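Local coordinates for protein magnesium transporter, putative (Shewanella oneidensis MR-1, PDB 3KXR) that probably carries magnesium or other cations across the membrane as a member of the SLC41A family, this chain being its N-domain and CBS-pair portion, at residues T103-D108 with H144-E149; D49-N54 with L129-T134; D17-S22 with Q43-Y48. All coordinates share one frame; numbering follows the deposited sequence.

In the fold
The chain joins the end of an MgtE-type N domain to a pair of CBS domains. Interaction 3 closes first; the segments of interactions 2 and 1 then alternate along the chain. Interaction 3 packs helix 15-20 on helix 39-50 inside the N domain. Interaction 2 begins at the end of the same helix 39-50 and meets strand 129-130 and the turn after it, joining the N domain to the second CBS domain. Its centre is about 14 Å from that of interaction 3, and the two touch where D49 meets I19. Interaction 1 joins the two CBS domains. Its centre lies about 23 Å from that of interaction 2, without touching, and about 31 Å from that of interaction 3, across the chain's centre.

Interaction 1 (T103-D108 with H144-E149); sequences TVRRYD and HSREIE
The interface between the two CBS domains of the pair is bridged here by R105 and E147. R105 closes strand 100-105 of the first domain and sits at the N-cap position of helix 106-109. E147 lies in the loop between helix 135-143 and strand 149-153 of the second. The bond is an end-on, two-nitrogen salt bridge. R105 NH1 donates to E147 OE1 at 2.7 Å, and R105 NH2 donates to E147 OE2 at 3.1 Å. Both oxygens use their syn lone pairs. The guanidinium and carboxylate planes are only 5° apart, so the two groups form one nearly flat unit. R105 reaches across with its chain extended from CG to NE, while the E147 chain bends at chi2 (-61°). N90 ND2 also donates to OE1 of the buried E147, giving that oxygen a second partner.

R146 covers one face of the R105 guanidinium with its own. The centres are 3.6 Å apart and the planes 18° apart. Bends at chi2 and chi3 fold the R146 chain into this stack. Its salt bridge to D125 and the carboxylate of E147 probably offset the like charges. Beside the bridge, S145 forms an ST turn in the loop: E147 N donates to S145 OG at 3.0 Å.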
loop_
_atom_site.group_PDB
_atom_site.type_symbol
_atom_site.label_atom_id
_atom_site.label_comp_id
_atom_site.label_asym_id
_atom_site.label_seq_id
_atom_site.Cartn_x
_atom_site.Cartn_y
_atom_site.Cartn_z
ATOM N N THR A 103 2.123 -32.021 7.557
ATOM C CA THR A 103 2.183 -31.822 6.130
ATOM C C THR A 103 1.359 -32.896 5.457
ATOM O O THR A 103 1.438 -34.061 5.833
ATOM C CB THR A 103 3.661 -31.986 5.674
ATOM O OG1 THR A 103 4.449 -30.975 6.306
ATOM C CG2 THR A 103 3.844 -31.915 4.145
ATOM N N VAL A 104 0.563 -32.524 4.459
ATOM C CA VAL A 104 -0.052 -33.539 3.591
ATOM C C VAL A 104 0.570 -33.437 2.211
ATOM O O VAL A 104 0.804 -32.346 1.747
ATOM C CB VAL A 104 -1.606 -33.418 3.529
ATOM C CG1 VAL A 104 -2.209 -33.317 4.945
ATOM C CG2 VAL A 104 -2.037 -32.231 2.703
ATOM N N ARG A 105 0.825 -34.557 1.556
ATOM C CA ARG A 105 1.428 -34.542 0.215
ATOM C C ARG A 105 0.444 -34.606 -0.911
ATOM O O ARG A 105 -0.505 -35.363 -0.876
ATOM C CB ARG A 105 2.306 -35.747 0.001
ATOM C CG ARG A 105 3.373 -35.928 1.002
ATOM C CD ARG A 105 4.187 -37.116 0.545
ATOM N NE ARG A 105 5.125 -37.478 1.583
ATOM C CZ ARG A 105 6.271 -36.840 1.841
ATOM N NH1 ARG A 105 6.650 -35.786 1.101
ATOM N NH2 ARG A 105 7.059 -37.276 2.845
ATOM N N ARG A 106 0.735 -33.888 -1.977
ATOM C CA ARG A 106 -0.128 -33.933 -3.129
ATOM C C ARG A 106 -0.472 -35.359 -3.548
ATOM O O ARG A 106 -1.635 -35.692 -3.754
ATOM C CB ARG A 106 0.504 -33.224 -4.319
ATOM C CG ARG A 106 -0.300 -33.473 -5.544
ATOM C CD ARG A 106 -0.224 -32.424 -6.566
ATOM N NE ARG A 106 1.144 -32.105 -6.841
ATOM C CZ ARG A 106 1.551 -30.886 -7.157
ATOM N NH1 ARG A 106 0.687 -29.867 -7.283
ATOM N NH2 ARG A 106 2.832 -30.691 -7.367
ATOM N N TYR A 107 0.544 -36.189 -3.727
ATOM C CA TYR A 107 0.314 -37.519 -4.252
ATOM C C TYR A 107 -0.658 -38.325 -3.375
ATOM O O TYR A 107 -1.527 -39.016 -3.892
ATOM C CB TYR A 107 1.613 -38.271 -4.424
ATOM C CG TYR A 107 1.412 -39.662 -4.975
ATOM C CD1 TYR A 107 1.446 -39.892 -6.344
ATOM C CD2 TYR A 107 1.173 -40.750 -4.125
ATOM C CE1 TYR A 107 1.261 -41.154 -6.853
ATOM C CE2 TYR A 107 0.990 -42.016 -4.627
ATOM C CZ TYR A 107 1.038 -42.211 -5.997
ATOM O OH TYR A 107 0.856 -43.466 -6.535
ATOM N N ASP A 108 -0.513 -38.217 -2.065
ATOM C CA ASP A 108 -1.405 -38.926 -1.161
ATOM C C ASP A 108 -2.772 -38.304 -1.166
ATOM O O ASP A 108 -3.748 -39.032 -1.176
ATOM C CB ASP A 108 -0.897 -38.981 0.290
ATOM C CG ASP A 108 0.519 -39.546 0.402
ATOM O OD1 ASP A 108 0.884 -40.464 -0.385
ATOM O OD2 ASP A 108 1.278 -39.038 1.274
ATOM N N HIS A 144 18.881 -33.654 1.058
ATOM C CA HIS A 144 18.950 -35.103 1.302
ATOM C C HIS A 144 17.658 -35.630 1.874
ATOM O O HIS A 144 17.638 -36.239 2.910
ATOM C CB HIS A 144 20.103 -35.439 2.230
ATOM C CG HIS A 144 21.419 -34.980 1.707
ATOM N ND1 HIS A 144 21.989 -35.514 0.573
ATOM C CD2 HIS A 144 22.261 -34.009 2.132
ATOM C CE1 HIS A 144 23.138 -34.910 0.332
ATOM N NE2 HIS A 144 23.325 -33.990 1.262
ATOM N N SER A 145 16.574 -35.380 1.181
ATOM C CA SER A 145 15.277 -35.880 1.585
ATOM C C SER A 145 14.525 -36.142 0.311
ATOM O O SER A 145 15.071 -36.031 -0.787
ATOM C CB SER A 145 14.537 -34.828 2.394
ATOM O OG SER A 145 14.104 -33.784 1.538
ATOM N N ARG A 146 13.256 -36.457 0.438
ATOM C CA ARG A 146 12.458 -36.660 -0.765
ATOM C C ARG A 146 11.531 -35.461 -0.981
ATOM O O ARG A 146 10.665 -35.482 -1.829
ATOM C CB ARG A 146 11.768 -38.020 -0.736
ATOM C CG ARG A 146 11.210 -38.452 0.616
ATOM C CD ARG A 146 9.811 -37.866 0.846
ATOM N NE ARG A 146 8.834 -38.298 -0.173
ATOM C CZ ARG A 146 7.983 -39.325 -0.055
ATOM N NH1 ARG A 146 7.145 -39.598 -1.057
ATOM N NH2 ARG A 146 7.950 -40.086 1.045
ATOM N N GLU A 147 11.800 -34.385 -0.253
ATOM C CA GLU A 147 11.007 -33.152 -0.314
ATOM C C GLU A 147 11.592 -32.104 -1.249
ATOM O O GLU A 147 12.811 -32.023 -1.438
ATOM C CB GLU A 147 10.939 -32.491 1.061
ATOM C CG GLU A 147 10.715 -33.403 2.274
ATOM C CD GLU A 147 9.416 -34.172 2.218
ATOM O OE1 GLU A 147 8.530 -33.840 1.384
ATOM O OE2 GLU A 147 9.285 -35.135 2.998
ATOM N N ILE A 148 10.723 -31.278 -1.809
ATOM C CA ILE A 148 11.184 -30.132 -2.567
ATOM C C ILE A 148 10.903 -28.815 -1.820
ATOM O O ILE A 148 11.193 -27.715 -2.318
ATOM C CB ILE A 148 10.626 -30.145 -4.032
ATOM C CG1 ILE A 148 9.090 -30.087 -4.091
ATOM C CG2 ILE A 148 11.128 -31.389 -4.752
ATOM C CD1 ILE A 148 8.475 -29.898 -5.588
ATOM N N GLU A 149 10.379 -28.925 -0.606
ATOM C CA GLU A 149 10.195 -27.758 0.230
ATOM C C GLU A 149 10.059 -28.240 1.636
ATOM O O GLU A 149 9.591 -29.357 1.867
ATOM C CB GLU A 149 8.911 -27.027 -0.169
ATOM C CG GLU A 149 7.650 -27.892 0.001
ATOM C CD GLU A 149 6.363 -27.296 -0.583
ATOM O OE1 GLU A 149 6.065 -26.101 -0.338
ATOM O OE2 GLU A 149 5.628 -28.061 -1.251
#

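Interaction 2 (D49-N54 with L129-T134)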
loop_
_atom_site.group_PDB
_atom_site.type_symbol
_atom_site.label_atom_id
_atom_site.label_comp_id
_atom_site.label_asym_id
_atom_site.label_seq_id
_atom_site.Cartn_x
_atom_site.Cartn_y
_atom_site.Cartn_z
ATOM N N ASP A 49 15.267 -8.400 9.811
ATOM C CA ASP A 49 15.340 -7.683 11.051
ATOM C C ASP A 49 15.215 -8.606 12.237
ATOM O O ASP A 49 15.748 -8.320 13.311
ATOM C CB ASP A 49 14.241 -6.624 11.086
ATOM C CG ASP A 49 14.402 -5.642 12.224
ATOM O OD1 ASP A 49 15.540 -5.270 12.595
ATOM O OD2 ASP A 49 13.357 -5.211 12.736
ATOM N N GLN A 50 14.519 -9.719 12.068
ATOM C CA GLN A 50 14.342 -10.627 13.185
ATOM C C GLN A 50 15.399 -11.708 13.213
ATOM O O GLN A 50 15.782 -12.132 14.279
ATOM C CB GLN A 50 12.971 -11.261 13.161
ATOM C CG GLN A 50 12.711 -12.135 14.386
ATOM C CD GLN A 50 11.308 -12.733 14.399
ATOM O OE1 GLN A 50 10.517 -12.531 13.464
ATOM N NE2 GLN A 50 10.995 -13.482 15.453
ATOM N N TYR A 51 15.864 -12.155 12.051
ATOM C CA TYR A 51 16.770 -13.302 11.976
ATOM C C TYR A 51 18.115 -12.893 11.411
ATOM O O TYR A 51 18.196 -12.168 10.417
ATOM C CB TYR A 51 16.164 -14.441 11.122
ATOM C CG TYR A 51 14.874 -14.995 11.690
ATOM C CD1 TYR A 51 13.637 -14.712 11.099
ATOM C CD2 TYR A 51 14.884 -15.767 12.846
ATOM C CE1 TYR A 51 12.441 -15.207 11.651
ATOM C CE2 TYR A 51 13.693 -16.280 13.399
ATOM C CZ TYR A 51 12.484 -15.989 12.805
ATOM O OH TYR A 51 11.340 -16.476 13.374
ATOM N N SER A 52 19.172 -13.391 12.034
ATOM C CA SER A 52 20.527 -13.003 11.673
ATOM C C SER A 52 20.967 -13.793 10.456
ATOM O O SER A 52 20.236 -14.661 9.973
ATOM C CB SER A 52 21.461 -13.229 12.853
ATOM O OG SER A 52 21.367 -14.574 13.287
ATOM N N GLU A 53 22.170 -13.497 9.980
ATOM C CA GLU A 53 22.597 -13.906 8.647
ATOM C C GLU A 53 22.747 -15.393 8.457
ATOM O O GLU A 53 22.721 -15.861 7.338
ATOM C CB GLU A 53 23.921 -13.235 8.293
ATOM C CG GLU A 53 25.107 -13.750 9.130
ATOM C CD GLU A 53 26.429 -13.021 8.846
ATOM O OE1 GLU A 53 26.521 -12.237 7.852
ATOM O OE2 GLU A 53 27.382 -13.245 9.642
ATOM N N ASN A 54 22.929 -16.139 9.529
ATOM C CA ASN A 54 23.052 -17.578 9.398
ATOM C C ASN A 54 21.852 -18.315 9.971
ATOM O O ASN A 54 21.980 -19.459 10.368
ATOM C CB ASN A 54 24.360 -18.061 10.053
ATOM C CG ASN A 54 24.708 -19.531 9.706
ATOM O OD1 ASN A 54 24.479 -20.005 8.583
ATOM N ND2 ASN A 54 25.251 -20.251 10.682
ATOM N N LEU A 129 11.662 -27.164 9.684
ATOM C CA LEU A 129 12.859 -26.521 10.200
ATOM C C LEU A 129 12.483 -25.478 11.238
ATOM O O LEU A 129 11.500 -24.752 11.077
ATOM C CB LEU A 129 13.599 -25.834 9.069
ATOM C CG LEU A 129 14.031 -26.806 7.985
ATOM C CD1 LEU A 129 14.481 -26.074 6.760
ATOM C CD2 LEU A 129 15.094 -27.776 8.547
ATOM N N THR A 130 13.266 -25.395 12.302
ATOM C CA THR A 130 13.220 -24.243 13.180
ATOM C C THR A 130 13.902 -23.077 12.456
ATOM O O THR A 130 14.863 -23.285 11.706
ATOM C CB THR A 130 13.925 -24.540 14.519
ATOM O OG1 THR A 130 15.284 -24.934 14.263
ATOM C CG2 THR A 130 13.182 -25.661 15.245
ATOM N N ALA A 131 13.404 -21.862 12.700
ATOM C CA ALA A 131 13.854 -20.645 12.007
ATOM C C ALA A 131 15.320 -20.340 12.307
ATOM O O ALA A 131 16.006 -19.674 11.537
ATOM C CB ALA A 131 12.988 -19.472 12.405
ATOM N N ASN A 132 15.789 -20.853 13.435
ATOM C CA ASN A 132 17.180 -20.667 13.848
ATOM C C ASN A 132 18.126 -21.714 13.271
ATOM O O ASN A 132 19.302 -21.628 13.504
ATOM C CB ASN A 132 17.290 -20.641 15.375
ATOM C CG ASN A 132 16.974 -21.971 15.995
ATOM O OD1 ASN A 132 16.460 -22.866 15.348
ATOM N ND2 ASN A 132 17.284 -22.111 17.247
ATOM N N THR A 133 17.634 -22.699 12.518
ATOM C CA THR A 133 18.544 -23.665 11.865
ATOM C C THR A 133 19.546 -22.923 10.970
ATOM O O THR A 133 19.188 -21.901 10.345
ATOM C CB THR A 133 17.749 -24.658 11.028
ATOM O OG1 THR A 133 16.802 -25.305 11.879
ATOM C CG2 THR A 133 18.650 -25.681 10.361
ATOM N N THR A 134 20.796 -23.405 10.930
ATOM C CA THR A 134 21.830 -22.756 10.115
ATOM C C THR A 134 21.512 -22.969 8.655
ATOM O O THR A 134 20.816 -23.929 8.297
ATOM C CB THR A 134 23.265 -23.283 10.364
ATOM O OG1 THR A 134 23.334 -24.656 9.991
ATOM C CG2 THR A 134 23.701 -23.129 11.812
#
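Y51 and A131 make the apolar part of this junction between the N domain and the second CBS domain. Y51 is the first residue to leave helix 39-50. Its CG is anti to the carbonyl carbon (chi1 -62°), which turns the ring toward the 129-134 segment. The CB of A131 approaches the ring obliquely, 3.4 Å from Y51 CE2, and it also lies close to CZ and OH. Q50 CG sits over a face of the same ring. A second packing contact pairs N54 with T134. Their side chains lie alongside each other and point the same way, with N54 ND2 on the methyl T134 CG2 at 3.5 Å.

The polar contacts are weak. The carbonyl oxygen N54 O receives a CA-H...O contact from T134 CA at 3.3 Å, nearly straight at 168°. N54 OD1 accepts a weak hydrogen bond from L135 N, at the start of helix 135-143.

Within 129-134, hydrogen bonds hold a type I beta turn from T130 to T133. T130 O accepts from both T133 N, at 2.9 Å, and T133 OG1, at 2.8 Å, from the same face of its plane. T130 OG1 donates to N132 OD1 at 2.6 Å.

The turn carries the chain from strand 129-130 into helix 135-143. T134 is the N-cap of that helix, its OG1 accepting from D137 N. Backbone bonds link A131 to G57 and T133 to I56, while Y51 and A131 both pack on I160 of strand 159-164.

Interaction 3 (D17-S22 with Q43-Y48); sequences DLIEWS and QRFELY
I19 turns CG1 anti to its carbonyl carbon (chi1 -70°), and a bend at chi2 (-76°) lays CD1 over the ring of F45. F45 meets it with CG anti to the backbone N, which swings the ring from helix 39-50 toward helix 15-20. The result is a CH-pi contact. I19 CD1 stands 3.9 Å from the F45 ring centroid, 24° off the ring normal. It sits toward the rim of the face rather than over its middle, and the nearest ring atom is F45 CE1 at 3.5 Å.

L18 comes to the same ring from another direction. Its CB lies at the ring edge, near the ring plane, 3.9 Å from F45 CE1. Neighbouring residues of one helix therefore hold both a face and an edge of the F45 ring. I19 also reaches the next turn of helix 39-50, where its CG1 packs on Y48 CB at 3.7 Å. Y48 touches I19 through CB, and its ring turns off from helix 15-20.

The packing is apolar and partly buried. Helix 27-36 extends it: L18 also touches F29 and A33, and F45 touches T30 and L34. A salt bridge from R44 to E16 joins helices 15-20 and 39-50 beside it. Elsewhere on this segment, E20 forms a salt bridge with R78 of the second subunit, and W21, just past the helix, makes a cation-pi contact with R82 of that subunit. The arrangement is helix-helix packing of the all-helical MgtE-type N domain, of which this chain holds a part.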
loop_
_atom_site.group_PDB
_atom_site.type_symbol
_atom_site.label_atom_id
_atom_site.label_comp_id
_atom_site.label_asym_id
_atom_site.label_seq_id
_atom_site.Cartn_x
_atom_site.Cartn_y
_atom_site.Cartn_z
ATOM N N ASP A 17 19.600 -3.536 1.978
ATOM C CA ASP A 17 20.406 -2.353 2.130
ATOM C C ASP A 17 19.993 -1.651 3.413
ATOM O O ASP A 17 20.829 -1.241 4.196
ATOM C CB ASP A 17 20.185 -1.414 0.945
ATOM C CG ASP A 17 20.590 -2.038 -0.413
ATOM O OD1 ASP A 17 21.395 -3.017 -0.451
ATOM O OD2 ASP A 17 20.102 -1.514 -1.450
ATOM N N LEU A 18 18.693 -1.525 3.628
ATOM C CA LEU A 18 18.203 -0.816 4.799
ATOM C C LEU A 18 18.706 -1.476 6.066
ATOM O O LEU A 18 19.205 -0.796 6.946
ATOM C CB LEU A 18 16.677 -0.719 4.803
ATOM C CG LEU A 18 16.034 0.156 3.715
ATOM C CD1 LEU A 18 14.501 0.055 3.774
ATOM C CD2 LEU A 18 16.477 1.639 3.827
ATOM N N ILE A 19 18.634 -2.802 6.114
ATOM C CA ILE A 19 19.067 -3.586 7.274
ATOM C C ILE A 19 20.552 -3.414 7.529
ATOM O O ILE A 19 20.998 -3.134 8.665
ATOM C CB ILE A 19 18.750 -5.094 7.107
ATOM C CG1 ILE A 19 17.239 -5.334 7.190
ATOM C CG2 ILE A 19 19.465 -5.929 8.175
ATOM C CD1 ILE A 19 16.673 -5.265 8.607
ATOM N N GLU A 20 21.311 -3.538 6.453
ATOM C CA GLU A 20 22.743 -3.417 6.552
ATOM C C GLU A 20 23.127 -2.018 7.044
ATOM O O GLU A 20 24.114 -1.855 7.760
ATOM C CB GLU A 20 23.343 -3.685 5.193
ATOM C CG GLU A 20 24.852 -3.568 5.143
ATOM C CD GLU A 20 25.331 -3.296 3.746
ATOM O OE1 GLU A 20 24.498 -3.394 2.814
ATOM O OE2 GLU A 20 26.536 -2.975 3.581
ATOM N N TRP A 21 22.329 -1.019 6.690
ATOM C CA TRP A 21 22.594 0.358 7.093
ATOM C C TRP A 21 21.742 0.879 8.244
ATOM O O TRP A 21 21.544 2.099 8.391
ATOM C CB TRP A 21 22.444 1.245 5.876
ATOM C CG TRP A 21 23.731 1.478 5.247
ATOM C CD1 TRP A 21 24.887 0.781 5.452
ATOM C CD2 TRP A 21 24.029 2.486 4.308
ATOM N NE1 TRP A 21 25.888 1.308 4.707
ATOM C CE2 TRP A 21 25.391 2.366 3.992
ATOM C CE3 TRP A 21 23.282 3.500 3.712
ATOM C CZ2 TRP A 21 26.028 3.218 3.091
ATOM C CZ3 TRP A 21 23.915 4.358 2.811
ATOM C CH2 TRP A 21 25.269 4.210 2.506
ATOM N N SER A 22 21.274 -0.049 9.076
ATOM C CA SER A 22 20.371 0.304 10.167
ATOM C C SER A 22 21.041 1.155 11.232
ATOM O O SER A 22 20.379 1.972 11.829
ATOM C CB SER A 22 19.675 -0.929 10.771
ATOM O OG SER A 22 20.582 -1.795 11.404
ATOM N N GLN A 43 8.079 -7.567 3.922
ATOM C CA GLN A 43 8.124 -8.867 4.602
ATOM C C GLN A 43 9.585 -9.327 4.733
ATOM O O GLN A 43 9.999 -9.819 5.778
ATOM C CB GLN A 43 7.271 -9.916 3.870
ATOM C CG GLN A 43 5.726 -9.752 4.014
ATOM C CD GLN A 43 4.849 -10.684 3.066
ATOM O OE1 GLN A 43 5.357 -11.558 2.334
ATOM N NE2 GLN A 43 3.524 -10.488 3.123
ATOM N N ARG A 44 10.355 -9.121 3.669
ATOM C CA ARG A 44 11.767 -9.471 3.630
ATOM C C ARG A 44 12.525 -8.675 4.671
ATOM O O ARG A 44 13.380 -9.207 5.381
ATOM C CB ARG A 44 12.335 -9.254 2.212
ATOM C CG ARG A 44 13.690 -9.976 1.925
ATOM C CD ARG A 44 13.918 -10.444 0.413
ATOM N NE ARG A 44 13.015 -9.813 -0.570
ATOM C CZ ARG A 44 13.291 -8.778 -1.390
ATOM N NH1 ARG A 44 14.502 -8.192 -1.428
ATOM N NH2 ARG A 44 12.322 -8.311 -2.200
ATOM N N PHE A 45 12.174 -7.412 4.812
ATOM C CA PHE A 45 12.805 -6.598 5.824
ATOM C C PHE A 45 12.530 -7.110 7.264
ATOM O O PHE A 45 13.445 -7.177 8.100
ATOM C CB PHE A 45 12.370 -5.140 5.666
ATOM C CG PHE A 45 12.913 -4.229 6.736
ATOM C CD1 PHE A 45 14.078 -3.485 6.514
ATOM C CD2 PHE A 45 12.266 -4.120 7.962
ATOM C CE1 PHE A 45 14.576 -2.656 7.492
ATOM C CE2 PHE A 45 12.757 -3.287 8.954
ATOM C CZ PHE A 45 13.919 -2.547 8.729
ATOM N N GLU A 46 11.288 -7.456 7.555
ATOM C CA GLU A 46 10.938 -7.946 8.887
ATOM C C GLU A 46 11.681 -9.226 9.223
ATOM O O GLU A 46 12.093 -9.401 10.370
ATOM C CB GLU A 46 9.411 -8.169 9.044
ATOM C CG GLU A 46 8.548 -6.860 8.953
ATOM C CD GLU A 46 8.997 -5.741 9.951
ATOM O OE1 GLU A 46 9.286 -6.062 11.130
ATOM O OE2 GLU A 46 9.077 -4.538 9.569
ATOM N N LEU A 47 11.880 -10.097 8.229
ATOM C CA LEU A 47 12.617 -11.344 8.456
ATOM C C LEU A 47 14.105 -11.097 8.704
ATOM O O LEU A 47 14.693 -11.688 9.622
ATOM C CB LEU A 47 12.457 -12.299 7.295
ATOM C CG LEU A 47 11.068 -12.933 7.159
ATOM C CD1 LEU A 47 10.936 -13.520 5.774
ATOM C CD2 LEU A 47 10.768 -13.980 8.230
ATOM N N TYR A 48 14.707 -10.249 7.879
ATOM C CA TYR A 48 16.098 -9.865 8.071
ATOM C C TYR A 48 16.276 -9.142 9.411
ATOM O O TYR A 48 17.279 -9.279 10.082
ATOM C CB TYR A 48 16.564 -8.955 6.953
ATOM C CG TYR A 48 17.136 -9.666 5.760
ATOM C CD1 TYR A 48 18.442 -9.439 5.343
ATOM C CD2 TYR A 48 16.386 -10.560 5.049
ATOM C CE1 TYR A 48 18.976 -10.108 4.243
ATOM C CE2 TYR A 48 16.916 -11.229 3.940
ATOM C CZ TYR A 48 18.200 -10.998 3.554
ATOM O OH TYR A 48 18.690 -11.649 2.464
#